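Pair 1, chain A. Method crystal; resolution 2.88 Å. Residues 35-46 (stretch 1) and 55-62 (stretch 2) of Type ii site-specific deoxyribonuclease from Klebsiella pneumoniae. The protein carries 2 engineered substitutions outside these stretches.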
# COMPACT_ATOMS: atom_id res chain seq x y z
N LEU A 35 -20.28 -23.88 12.09
CA LEU A 35 -19.14 -23.82 13.01
C LEU A 35 -19.37 -22.79 14.10
O LEU A 35 -19.26 -23.10 15.29
CB LEU A 35 -17.84 -23.50 12.26
CG LEU A 35 -16.75 -24.57 12.12
CD1 LEU A 35 -15.65 -24.07 11.21
CD2 LEU A 35 -16.19 -24.94 13.48
N LEU A 36 -19.70 -21.56 13.68
CA LEU A 36 -19.96 -20.44 14.59
C LEU A 36 -21.17 -20.76 15.47
O LEU A 36 -21.15 -20.52 16.67
CB LEU A 36 -20.20 -19.13 13.82
CG LEU A 36 -19.16 -18.56 12.84
CD1 LEU A 36 -19.76 -17.47 11.98
CD2 LEU A 36 -17.97 -18.00 13.57
N LYS A 37 -22.20 -21.32 14.84
CA LYS A 37 -23.39 -21.77 15.54
C LYS A 37 -23.12 -22.77 16.69
O LYS A 37 -23.65 -22.60 17.78
CB LYS A 37 -24.39 -22.35 14.52
CG LYS A 37 -25.69 -22.88 15.10
CD LYS A 37 -26.74 -23.01 14.02
CE LYS A 37 -28.04 -23.60 14.57
NZ LYS A 37 -28.01 -25.09 14.60
N ASN A 38 -22.28 -23.77 16.46
CA ASN A 38 -22.08 -24.83 17.46
C ASN A 38 -20.93 -24.61 18.45
O ASN A 38 -20.86 -25.30 19.49
CB ASN A 38 -21.93 -26.19 16.78
CG ASN A 38 -23.10 -26.53 15.89
OD1 ASN A 38 -24.26 -26.38 16.28
ND2 ASN A 38 -22.81 -27.00 14.68
N ASN A 39 -20.05 -23.66 18.16
CA ASN A 39 -18.88 -23.45 19.01
C ASN A 39 -18.70 -22.04 19.53
O ASN A 39 -18.09 -21.84 20.59
CB ASN A 39 -17.61 -23.91 18.28
CG ASN A 39 -17.77 -25.26 17.63
OD1 ASN A 39 -17.92 -26.27 18.31
ND2 ASN A 39 -17.76 -25.28 16.32
N ALA A 40 -19.21 -21.05 18.80
CA ALA A 40 -18.94 -19.65 19.12
C ALA A 40 -19.98 -19.01 20.02
O ALA A 40 -21.19 -19.19 19.82
CB ALA A 40 -18.76 -18.85 17.85
N GLY A 41 -19.50 -18.26 21.01
CA GLY A 41 -20.34 -17.31 21.72
C GLY A 41 -20.64 -16.15 20.79
O GLY A 41 -19.92 -15.90 19.82
N TYR A 42 -21.72 -15.42 21.09
CA TYR A 42 -22.11 -14.28 20.27
C TYR A 42 -22.74 -13.20 21.12
O TYR A 42 -23.84 -13.39 21.64
CB TYR A 42 -23.08 -14.73 19.17
CG TYR A 42 -23.47 -13.61 18.23
CD1 TYR A 42 -22.53 -13.01 17.40
CD2 TYR A 42 -24.78 -13.16 18.18
CE1 TYR A 42 -22.88 -11.98 16.53
CE2 TYR A 42 -25.15 -12.13 17.31
CZ TYR A 42 -24.19 -11.55 16.49
OH TYR A 42 -24.54 -10.52 15.64
N GLY A 43 -22.06 -12.07 21.25
CA GLY A 43 -22.56 -10.97 22.08
C GLY A 43 -22.28 -9.57 21.56
O GLY A 43 -21.59 -9.39 20.56
N TYR A 44 -22.84 -8.57 22.24
CA TYR A 44 -22.54 -7.17 21.94
C TYR A 44 -21.07 -6.91 22.29
O TYR A 44 -20.60 -7.31 23.35
CB TYR A 44 -23.47 -6.21 22.71
CG TYR A 44 -22.98 -4.78 22.68
CD1 TYR A 44 -23.43 -3.89 21.70
CD2 TYR A 44 -22.04 -4.33 23.61
CE1 TYR A 44 -22.96 -2.59 21.66
CE2 TYR A 44 -21.56 -3.03 23.57
CZ TYR A 44 -22.02 -2.17 22.60
OH TYR A 44 -21.54 -0.88 22.58
N PHE A 45 -20.36 -6.24 21.41
CA PHE A 45 -18.94 -6.03 21.60
C PHE A 45 -18.60 -4.57 21.89
O PHE A 45 -17.93 -4.27 22.87
CB PHE A 45 -18.16 -6.51 20.37
CG PHE A 45 -16.74 -6.03 20.33
CD1 PHE A 45 -15.77 -6.64 21.11
CD2 PHE A 45 -16.38 -4.97 19.51
CE1 PHE A 45 -14.45 -6.21 21.08
CE2 PHE A 45 -15.06 -4.53 19.48
CZ PHE A 45 -14.10 -5.15 20.26
N GLY A 46 -19.06 -3.68 21.02
CA GLY A 46 -18.71 -2.27 21.08
C GLY A 46 -19.48 -1.50 20.04
O GLY A 46 -20.21 -2.08 19.23
N GLU A 55 -24.09 0.02 16.70
CA GLU A 55 -23.69 -1.09 17.56
C GLU A 55 -23.12 -2.25 16.76
O GLU A 55 -23.65 -2.61 15.70
CB GLU A 55 -24.86 -1.56 18.41
CG GLU A 55 -25.21 -0.61 19.55
CD GLU A 55 -26.31 -1.14 20.45
OE1 GLU A 55 -26.96 -2.16 20.10
OE2 GLU A 55 -26.52 -0.53 21.52
N TYR A 56 -22.04 -2.82 17.27
CA TYR A 56 -21.43 -3.99 16.65
C TYR A 56 -21.35 -5.16 17.61
O TYR A 56 -21.10 -4.98 18.80
CB TYR A 56 -20.02 -3.65 16.16
CG TYR A 56 -19.98 -2.77 14.93
CD1 TYR A 56 -20.04 -3.33 13.65
CD2 TYR A 56 -19.89 -1.37 15.04
CE1 TYR A 56 -19.99 -2.53 12.52
CE2 TYR A 56 -19.84 -0.57 13.90
CZ TYR A 56 -19.90 -1.16 12.65
OH TYR A 56 -19.86 -0.39 11.52
N HIS A 57 -21.58 -6.36 17.09
CA HIS A 57 -21.40 -7.59 17.85
C HIS A 57 -20.11 -8.32 17.48
O HIS A 57 -19.47 -8.01 16.48
CB HIS A 57 -22.59 -8.52 17.63
CG HIS A 57 -23.79 -8.19 18.46
ND1 HIS A 57 -24.50 -7.01 18.30
CD2 HIS A 57 -24.43 -8.88 19.43
CE1 HIS A 57 -25.51 -7.00 19.15
NE2 HIS A 57 -25.48 -8.12 19.85
N SER A 58 -19.73 -9.29 18.30
CA SER A 58 -18.58 -10.14 18.01
C SER A 58 -18.88 -11.59 18.35
O SER A 58 -19.67 -11.86 19.25
CB SER A 58 -17.39 -9.65 18.80
OG SER A 58 -16.56 -10.74 19.16
N PHE A 59 -18.25 -12.52 17.63
CA PHE A 59 -18.27 -13.93 18.01
C PHE A 59 -17.08 -14.18 18.92
O PHE A 59 -16.02 -13.57 18.74
CB PHE A 59 -18.18 -14.84 16.79
CG PHE A 59 -19.38 -14.79 15.88
CD1 PHE A 59 -20.48 -15.61 16.09
CD2 PHE A 59 -19.41 -13.93 14.78
CE1 PHE A 59 -21.58 -15.55 15.24
CE2 PHE A 59 -20.51 -13.88 13.93
CZ PHE A 59 -21.59 -14.69 14.16
N THR A 60 -17.25 -15.06 19.89
CA THR A 60 -16.18 -15.38 20.84
C THR A 60 -15.89 -16.87 20.88
O THR A 60 -16.76 -17.70 20.59
CB THR A 60 -16.53 -14.92 22.26
OG1 THR A 60 -17.87 -15.34 22.58
CG2 THR A 60 -16.43 -13.42 22.38
N PHE A 61 -14.65 -17.21 21.25
CA PHE A 61 -14.23 -18.58 21.47
C PHE A 61 -12.92 -18.64 22.26
O PHE A 61 -11.91 -18.08 21.84
CB PHE A 61 -14.06 -19.33 20.15
CG PHE A 61 -13.80 -20.79 20.30
CD1 PHE A 61 -14.84 -21.68 20.55
CD2 PHE A 61 -12.50 -21.29 20.20
CE1 PHE A 61 -14.60 -23.04 20.71
CE2 PHE A 61 -12.24 -22.64 20.35
CZ PHE A 61 -13.29 -23.52 20.60
N ASN A 62 -12.95 -19.32 23.40
CA ASN A 62 -11.77 -19.46 24.27
C ASN A 62 -11.03 -18.14 24.49
O ASN A 62 -9.81 -18.08 24.37
CB ASN A 62 -10.82 -20.54 23.74
CG ASN A 62 -11.30 -21.95 24.05
OD1 ASN A 62 -12.03 -22.19 25.02
ND2 ASN A 62 -10.87 -22.90 23.24

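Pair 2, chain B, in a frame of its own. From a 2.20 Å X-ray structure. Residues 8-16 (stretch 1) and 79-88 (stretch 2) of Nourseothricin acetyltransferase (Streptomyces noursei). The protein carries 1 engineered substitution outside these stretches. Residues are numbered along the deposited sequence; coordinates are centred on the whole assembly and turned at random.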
# COMPACT_ATOMS: atom_id res chain seq x y z
N THR B 8 6.05 -22.66 -25.10
CA THR B 8 5.10 -23.65 -24.62
C THR B 8 3.68 -23.24 -25.07
O THR B 8 2.83 -22.95 -24.23
CB THR B 8 5.29 -23.94 -23.10
OG1 THR B 8 6.69 -24.03 -22.79
CG2 THR B 8 4.61 -25.23 -22.64
N ALA B 9 3.46 -23.19 -26.41
CA ALA B 9 2.21 -22.89 -27.15
C ALA B 9 1.81 -21.39 -27.22
O ALA B 9 0.81 -21.06 -27.88
CB ALA B 9 1.04 -23.72 -26.61
N TYR B 10 2.61 -20.49 -26.61
CA TYR B 10 2.25 -19.08 -26.61
C TYR B 10 3.32 -18.16 -27.21
O TYR B 10 4.49 -18.56 -27.34
CB TYR B 10 1.86 -18.61 -25.19
CG TYR B 10 0.73 -19.41 -24.59
CD1 TYR B 10 -0.60 -19.15 -24.93
CD2 TYR B 10 0.98 -20.46 -23.70
CE1 TYR B 10 -1.64 -19.91 -24.42
CE2 TYR B 10 -0.06 -21.25 -23.20
CZ TYR B 10 -1.37 -20.95 -23.54
OH TYR B 10 -2.39 -21.68 -22.99
N ARG B 11 2.91 -16.94 -27.58
CA ARG B 11 3.80 -15.89 -28.10
C ARG B 11 3.74 -14.78 -27.10
O ARG B 11 2.68 -14.54 -26.53
CB ARG B 11 3.38 -15.40 -29.50
CG ARG B 11 3.45 -16.52 -30.55
CD ARG B 11 2.82 -16.09 -31.87
NE ARG B 11 2.94 -17.15 -32.88
CZ ARG B 11 4.02 -17.36 -33.62
NH1 ARG B 11 5.09 -16.56 -33.49
NH2 ARG B 11 4.04 -18.34 -34.51
N TYR B 12 4.86 -14.12 -26.86
CA TYR B 12 4.93 -13.08 -25.84
C TYR B 12 5.57 -11.85 -26.40
O TYR B 12 6.52 -11.96 -27.15
CB TYR B 12 5.76 -13.56 -24.64
CG TYR B 12 5.22 -14.81 -23.98
CD1 TYR B 12 5.64 -16.08 -24.41
CD2 TYR B 12 4.35 -14.74 -22.90
CE1 TYR B 12 5.15 -17.23 -23.80
CE2 TYR B 12 3.84 -15.89 -22.30
CZ TYR B 12 4.23 -17.13 -22.77
OH TYR B 12 3.73 -18.25 -22.16
N ARG B 13 5.06 -10.68 -26.01
CA ARG B 13 5.60 -9.39 -26.43
C ARG B 13 5.14 -8.25 -25.52
O ARG B 13 4.27 -8.42 -24.66
CB ARG B 13 5.23 -9.07 -27.90
CG ARG B 13 3.75 -9.11 -28.25
CD ARG B 13 3.51 -8.46 -29.61
NE ARG B 13 2.13 -8.59 -30.08
CZ ARG B 13 1.11 -7.84 -29.65
NH1 ARG B 13 1.32 -6.88 -28.76
NH2 ARG B 13 -0.11 -8.03 -30.13
N THR B 14 5.69 -7.07 -25.76
CA THR B 14 5.25 -5.87 -25.09
C THR B 14 3.91 -5.50 -25.77
O THR B 14 3.72 -5.81 -26.97
CB THR B 14 6.36 -4.82 -25.12
OG1 THR B 14 7.40 -5.27 -24.24
CG2 THR B 14 5.89 -3.47 -24.65
N SER B 15 2.96 -4.99 -25.00
CA SER B 15 1.65 -4.60 -25.52
C SER B 15 1.81 -3.41 -26.50
O SER B 15 2.78 -2.65 -26.43
CB SER B 15 0.73 -4.17 -24.39
OG SER B 15 1.14 -2.89 -23.92
N VAL B 16 0.80 -3.24 -27.37
CA VAL B 16 0.70 -2.14 -28.33
C VAL B 16 -0.70 -1.53 -28.11
O VAL B 16 -1.54 -2.24 -27.55
CB VAL B 16 0.95 -2.59 -29.81
CG1 VAL B 16 2.40 -3.02 -30.02
CG2 VAL B 16 -0.03 -3.68 -30.27
N SER B 79 6.88 2.03 -16.39
CA SER B 79 5.66 1.25 -16.59
C SER B 79 5.79 0.37 -17.86
O SER B 79 6.43 0.80 -18.82
CB SER B 79 4.45 2.17 -16.69
OG SER B 79 3.25 1.46 -16.96
N ARG B 80 5.20 -0.85 -17.84
CA ARG B 80 5.19 -1.78 -18.98
C ARG B 80 4.09 -2.84 -18.85
O ARG B 80 3.79 -3.27 -17.74
CB ARG B 80 6.55 -2.46 -19.16
CG ARG B 80 6.77 -3.02 -20.57
CD ARG B 80 8.24 -3.23 -20.78
NE ARG B 80 8.62 -3.46 -22.16
CZ ARG B 80 9.70 -2.94 -22.72
NH1 ARG B 80 10.51 -2.14 -22.02
NH2 ARG B 80 9.99 -3.20 -23.99
N THR B 81 3.52 -3.25 -19.99
CA THR B 81 2.53 -4.32 -20.10
C THR B 81 3.06 -5.39 -21.05
O THR B 81 3.44 -5.08 -22.17
CB THR B 81 1.15 -3.79 -20.58
OG1 THR B 81 0.67 -2.81 -19.67
CG2 THR B 81 0.10 -4.91 -20.74
N PHE B 82 3.06 -6.65 -20.59
CA PHE B 82 3.43 -7.80 -21.40
C PHE B 82 2.19 -8.63 -21.68
O PHE B 82 1.38 -8.86 -20.78
CB PHE B 82 4.50 -8.66 -20.72
CG PHE B 82 5.78 -7.91 -20.44
CD1 PHE B 82 6.71 -7.70 -21.46
CD2 PHE B 82 6.10 -7.51 -19.16
CE1 PHE B 82 7.90 -7.02 -21.20
CE2 PHE B 82 7.28 -6.82 -18.89
CZ PHE B 82 8.19 -6.60 -19.91
N VAL B 83 2.02 -9.06 -22.94
CA VAL B 83 0.86 -9.85 -23.37
C VAL B 83 1.33 -11.22 -23.81
O VAL B 83 2.45 -11.35 -24.31
CB VAL B 83 0.03 -9.15 -24.49
CG1 VAL B 83 -0.75 -7.95 -23.95
CG2 VAL B 83 0.91 -8.76 -25.70
N ALA B 84 0.47 -12.21 -23.68
CA ALA B 84 0.68 -13.59 -24.13
C ALA B 84 -0.47 -13.97 -25.06
O ALA B 84 -1.63 -13.85 -24.66
CB ALA B 84 0.72 -14.55 -22.95
N TYR B 85 -0.16 -14.36 -26.30
CA TYR B 85 -1.17 -14.76 -27.28
C TYR B 85 -1.05 -16.24 -27.61
O TYR B 85 0.04 -16.75 -27.79
CB TYR B 85 -1.07 -13.91 -28.57
CG TYR B 85 -1.78 -12.57 -28.46
CD1 TYR B 85 -1.11 -11.45 -27.99
CD2 TYR B 85 -3.10 -12.43 -28.86
CE1 TYR B 85 -1.76 -10.22 -27.87
CE2 TYR B 85 -3.76 -11.20 -28.76
CZ TYR B 85 -3.08 -10.10 -28.26
OH TYR B 85 -3.72 -8.89 -28.15
N GLY B 86 -2.19 -16.90 -27.71
CA GLY B 86 -2.25 -18.31 -28.09
C GLY B 86 -2.17 -18.49 -29.59
O GLY B 86 -2.13 -17.50 -30.33
N ASP B 87 -2.17 -19.77 -30.06
CA ASP B 87 -2.12 -20.16 -31.48
C ASP B 87 -3.29 -19.59 -32.28
O ASP B 87 -3.13 -19.20 -33.43
CB ASP B 87 -2.07 -21.69 -31.63
CG ASP B 87 -0.69 -22.30 -31.55
OD1 ASP B 87 0.14 -22.02 -32.44
OD2 ASP B 87 -0.45 -23.12 -30.62
N ASP B 88 -4.46 -19.53 -31.64
CA ASP B 88 -5.73 -19.05 -32.17
C ASP B 88 -5.82 -17.52 -32.44
O ASP B 88 -6.78 -17.08 -33.07
CB ASP B 88 -6.86 -19.49 -31.22
CG ASP B 88 -6.68 -19.12 -29.74
OD1 ASP B 88 -5.82 -18.26 -29.43
OD2 ASP B 88 -7.42 -19.68 -28.90
O HOH W 1 0.19 -18.59 -33.35
O HOH W 2 3.35 -1.82 -22.69

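Both pairs are two antiparallel strands joined edge to edge by backbone hydrogen bonds. Fourteen central residues superpose with an RMSD of 0.6 Å. The match runs from Asn38(A) on Thr8(B) to Phe45(A) on Ser15(B), and from Glu55(A) on Arg80(B) to Phe61(A) on Gly86(B).

The hydrogen-bonded rungs coincide. In pair 1, Gly41(A) N donates to Thr60(A) O and Thr60(A) N to Gly41(A) O, both at 2.8 Å. The matching rung in pair 2 joins Arg11(B) N to Tyr85(B) O and Tyr85(B) N to Arg11(B) O, both at 2.9 Å. The next rung is Gly43(A) with Ser58(A) in pair 1 and Arg13(B) with Val83(B) in pair 2. A further bond is also shared: Phe45(A) N to Tyr56(A) O is 3.0 Å, and Ser15(B) N to Thr81(B) O is 2.9 Å. In pair 1 a beta bulge follows, and Gly46(A) N also donates to Tyr56(A) O, at 3.3 Å.

The first strands differ in kind at the two rungs. Pair 1 has glycine at both positions of its first strand. At Gly41(A) a CB would clash with Thr60(A) OG1, 2.4 Å away. At Gly43(A) there is room for one. Pair 2 places arginines here, and both point to the face that carries Val83(B) and Tyr85(B). Arg13(B) lays its guanidinium face over these two residues: NH1 is 3.6 Å from Val83(B) CG2, and NH2 is 3.6 Å from Tyr85(B) CE1. Arg11(B) NE donates to water 1 at 3.1 Å, and that water makes a weak bond to Asp87(B) O at 3.4 Å.

Tyrosine occupies the position between the rungs in both pairs, but its rotamer differs. Tyr42(A) has chi1 t, and its CD1 lies 3.5 Å from Phe59(A) CE1. Leu36(A) covers the opposite face of the Phe59(A) ring, with its CD1 4.0 Å from Phe59(A) CZ. Phe59(A) is thus held between two side chains. Tyr12(B) has chi1 m, and its partner at the Phe59(A) position is the small Ala84(B). Its CE2 meets Ala84(B) CB at 3.5 Å. The two tyrosine side chains end well apart.

Tyr44(A) and Thr14(B) also match. Tyr44(A) sets its CA over the face of the His57(A) ring, 3.7 Å from the centroid. Its ring edge meets Glu55(A), with CE1 3.7 Å from CG of that residue. In pair 2 the contact with the Glu55(A) counterpart is polar: Arg80(B) NE donates to Thr14(B) OG1 at 3.0 Å. Phe82(B), matched to His57(A), brings its CE1 to 3.5 Å from Thr14(B) OG1.

At the next position, Phe45(A) CB packs 3.6 Å from Ser58(A) CB. Ser15(B) CB is 4.1 Å from Val83(B) CG1. Water 2 links Ser15(B) to its neighbour across the sheet, 2.7 Å from Ser15(B) OG and 3.1 Å from Thr81(B) N.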